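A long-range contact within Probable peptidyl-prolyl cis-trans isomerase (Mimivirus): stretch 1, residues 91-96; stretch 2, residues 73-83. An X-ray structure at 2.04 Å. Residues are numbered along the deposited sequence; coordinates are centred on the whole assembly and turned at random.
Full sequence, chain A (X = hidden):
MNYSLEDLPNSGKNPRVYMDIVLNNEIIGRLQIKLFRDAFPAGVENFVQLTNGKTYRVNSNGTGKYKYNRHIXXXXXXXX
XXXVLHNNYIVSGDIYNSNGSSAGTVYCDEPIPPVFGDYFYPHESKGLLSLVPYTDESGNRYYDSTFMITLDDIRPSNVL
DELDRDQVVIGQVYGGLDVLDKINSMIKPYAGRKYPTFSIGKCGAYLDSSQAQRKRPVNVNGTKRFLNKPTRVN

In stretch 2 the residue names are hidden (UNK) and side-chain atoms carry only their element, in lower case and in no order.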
# COMPACT_ATOMS: atom_id res chain seq x y z
N VAL A 91 -7.74 9.32 -8.92
CA VAL A 91 -8.09 10.18 -7.77
C VAL A 91 -6.88 10.98 -7.36
O VAL A 91 -5.76 10.46 -7.38
CB VAL A 91 -8.65 9.34 -6.57
CG1 VAL A 91 -8.98 10.24 -5.39
CG2 VAL A 91 -9.90 8.62 -6.99
N SER A 92 -7.07 12.26 -7.04
CA SER A 92 -5.98 13.11 -6.60
C SER A 92 -6.48 14.12 -5.56
O SER A 92 -7.62 14.05 -5.15
CB SER A 92 -5.33 13.82 -7.80
OG SER A 92 -4.09 14.41 -7.42
N GLY A 93 -5.61 15.04 -5.12
CA GLY A 93 -6.05 16.13 -4.25
C GLY A 93 -5.34 16.35 -2.93
O GLY A 93 -5.75 17.22 -2.16
N ASP A 94 -4.29 15.57 -2.67
CA ASP A 94 -3.44 15.76 -1.48
C ASP A 94 -2.51 16.95 -1.66
O ASP A 94 -1.31 16.78 -1.94
CB ASP A 94 -2.59 14.52 -1.22
CG ASP A 94 -3.27 13.53 -0.31
OD1 ASP A 94 -4.49 13.66 -0.04
OD2 ASP A 94 -2.55 12.62 0.14
N ILE A 95 -3.08 18.14 -1.48
CA ILE A 95 -2.40 19.39 -1.78
C ILE A 95 -1.23 19.72 -0.83
O ILE A 95 -0.41 20.59 -1.13
CB ILE A 95 -3.44 20.57 -1.86
CG1 ILE A 95 -4.24 20.68 -0.56
CG2 ILE A 95 -4.36 20.40 -3.09
CD1 ILE A 95 -4.93 22.03 -0.36
N TYR A 96 -1.14 19.02 0.30
CA TYR A 96 -0.01 19.23 1.22
C TYR A 96 0.99 18.08 1.23
O TYR A 96 0.60 16.92 1.44
CB TYR A 96 -0.51 19.48 2.64
CG TYR A 96 -1.55 20.56 2.75
CD1 TYR A 96 -1.28 21.86 2.33
CD2 TYR A 96 -2.81 20.28 3.27
CE1 TYR A 96 -2.25 22.86 2.43
CE2 TYR A 96 -3.78 21.28 3.37
CZ TYR A 96 -3.48 22.57 2.95
OH TYR A 96 -4.42 23.57 3.05
N UNK A 73 1.42 28.15 -0.24
CA UNK A 73 0.44 28.29 -1.34
C UNK A 73 -0.33 26.99 -1.65
O UNK A 73 0.25 25.91 -1.76
n UNK A 73 1.51 30.93 -1.27
o UNK A 73 1.44 31.11 -3.52
c UNK A 73 1.10 28.88 -2.61
c UNK A 73 1.37 30.41 -2.50
N UNK A 74 -1.65 27.09 -1.75
CA UNK A 74 -2.52 25.93 -1.95
C UNK A 74 -2.79 25.73 -3.45
O UNK A 74 -3.52 26.53 -4.05
n UNK A 74 -5.37 26.33 2.27
n UNK A 74 -6.03 28.53 2.02
c UNK A 74 -3.83 26.18 0.30
c UNK A 74 -5.25 26.06 0.83
c UNK A 74 -5.74 27.50 2.80
c UNK A 74 -3.85 26.12 -1.23
n UNK A 74 -5.80 27.65 4.13
N UNK A 75 -2.19 24.70 -4.05
CA UNK A 75 -2.40 24.36 -5.47
C UNK A 75 -2.51 22.85 -5.71
O UNK A 75 -2.03 22.05 -4.91
o UNK A 75 -1.52 24.60 -7.74
c UNK A 75 -1.30 24.98 -6.38
c UNK A 75 0.09 24.52 -5.97
N UNK A 76 -3.17 22.47 -6.80
CA UNK A 76 -3.22 21.09 -7.23
C UNK A 76 -1.92 20.74 -7.94
O UNK A 76 -1.61 19.59 -8.09
c UNK A 76 -8.17 20.06 -6.26
c UNK A 76 -7.04 19.36 -5.88
c UNK A 76 -4.40 20.87 -8.18
c UNK A 76 -5.72 20.60 -7.50
c UNK A 76 -8.09 21.05 -7.26
c UNK A 76 -6.87 21.30 -7.87
c UNK A 76 -5.82 19.62 -6.49
o UNK A 76 -9.38 19.77 -5.65
N UNK A 77 -1.15 21.75 -8.36
CA UNK A 77 0.10 21.56 -9.08
C UNK A 77 1.05 20.75 -8.20
O UNK A 77 1.33 21.12 -7.07
c UNK A 77 0.72 22.89 -9.53
o UNK A 77 2.17 25.04 -10.75
o UNK A 77 3.71 23.75 -11.62
c UNK A 77 2.70 23.92 -10.90
c UNK A 77 2.11 22.68 -10.23
N UNK A 78 1.48 19.59 -8.71
CA UNK A 78 2.41 18.73 -8.00
C UNK A 78 1.74 17.56 -7.31
O UNK A 78 2.41 16.58 -6.97
N UNK A 79 0.42 17.64 -7.11
CA UNK A 79 -0.34 16.52 -6.55
C UNK A 79 -0.20 15.24 -7.36
O UNK A 79 -0.24 15.27 -8.60
c UNK A 79 -1.82 16.86 -6.47
s UNK A 79 -2.20 18.00 -5.20
N UNK A 80 -0.04 14.13 -6.65
CA UNK A 80 0.00 12.81 -7.28
C UNK A 80 -1.40 12.24 -7.42
O UNK A 80 -2.30 12.58 -6.65
c UNK A 80 0.86 11.83 -6.47
c UNK A 80 3.15 11.26 -5.50
c UNK A 80 4.58 11.79 -5.24
n UNK A 80 5.31 10.83 -4.33
c UNK A 80 2.29 12.34 -6.18
N UNK A 81 -1.60 11.39 -8.42
CA UNK A 81 -2.81 10.61 -8.51
C UNK A 81 -2.58 9.41 -7.63
O UNK A 81 -1.78 8.54 -7.97
c UNK A 81 -5.54 12.93 -11.33
c UNK A 81 -3.68 11.46 -10.73
c UNK A 81 -4.65 13.74 -12.04
c UNK A 81 -3.29 13.43 -12.08
c UNK A 81 -5.05 11.79 -10.68
c UNK A 81 -2.82 12.29 -11.41
c UNK A 81 -3.16 10.27 -9.97
N UNK A 82 -3.26 9.38 -6.49
CA UNK A 82 -2.92 8.47 -5.37
C UNK A 82 -3.70 7.16 -5.33
O UNK A 82 -3.26 6.19 -4.69
n UNK A 82 -5.39 9.03 -3.35
c UNK A 82 -2.95 9.20 -4.01
c UNK A 82 -4.65 11.08 -3.39
c UNK A 82 -4.28 9.79 -3.63
c UNK A 82 -6.39 9.80 -2.98
n UNK A 82 -5.97 11.06 -3.00
N UNK A 83 -4.85 7.14 -6.00
CA UNK A 83 -5.67 5.95 -6.09
C UNK A 83 -6.06 5.93 -7.55
O UNK A 83 -6.58 6.95 -8.07
c UNK A 83 -6.78 5.70 -3.77
c UNK A 83 -6.96 6.07 -5.24
o UNK A 83 -7.31 4.69 -3.32
n UNK A 83 -6.04 6.52 -3.02

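Position 73 carries two carbons, the second bearing one oxygen and one nitrogen, and its CA-to-CB bond points away from stretch 1, which it does not touch. An amide on so short a stem is asparagine, N73. At position 74 three carbons lead to a nitrogen and then to a carbon holding two more nitrogens, a guanidinium; the chain nitrogen lies 3.0 Å from Y96 OH, and this is R74. Its NE donates a hydrogen bond to that hydroxyl, which lies at the edge of the guanidinium, near its plane.

Position 75 has one carbon bearing an oxygen and a carbon; its CA-to-CB bond points away from stretch 1, but its backbone O lies 3.4 Å from I95 CG2. The branched side chain is that of threonine, T75, whose OG1 accepts a hydrogen bond from the backbone N of residue 77 (2.9 Å). Position 76 shows one carbon and a six-carbon ring bearing an oxygen; one ring carbon lies 3.8 Å from G93 CA and another 3.8 Å from I95 CG2, hence tyrosine. The ring of Y76 presents its edge to G93 through CE1, and its CD1 packs against I95.

Position 77, three carbons with two oxygens on the third, is exposed and clear of stretch 1: E77. Position 78 has no side-chain atoms and is G78; at its backbone angles a CB would jam against the preceding carbonyl. Position 79 has one carbon and a sulfur; the CA-to-CB bond points toward stretch 1, with CB 3.5 Å from S92 OG and the sulfur 3.9 Å from I95 CG2, so it is C79, closing a type II turn begun at Y76.

Position 80 has four carbons in a row ending in nitrogen. Its CA-to-CB bond points away from stretch 1, but its backbone O accepts a hydrogen bond from S92 OG (2.7 Å); this is K80. Position 81 has one carbon and an all-carbon six-membered ring, with S92 CB over one face and 3.5 Å from a ring carbon: F81, the near atom being CD1. Position 82 bears a five-membered ring with two nitrogens; V91 O lies over one ring face, while a ring carbon approaches V91 CG1 to 3.6 Å. This is H82, and that carbon is CE1. Position 83 repeats the two-carbon amide, its CB 3.9 Å from V91 CB: N83, whose ND2 donates to H82 ND1 (2.6 Å).

The contact is anchored by an antiparallel pairing of V91 with N83. H82 N donates to V91 O (2.9 Å), and V91 N makes a weak hydrogen bond to N83 O (2.8 Å). Beyond this pairing, side chains take over: S92 fits against F81 while holding the K80 carbonyl, I95 packs against Y76 and C79, and the R74–Y96 hydrogen bond ties the two stretches together farther along.

Stretch 2, residues 73-83: NRTYEGCKFHN
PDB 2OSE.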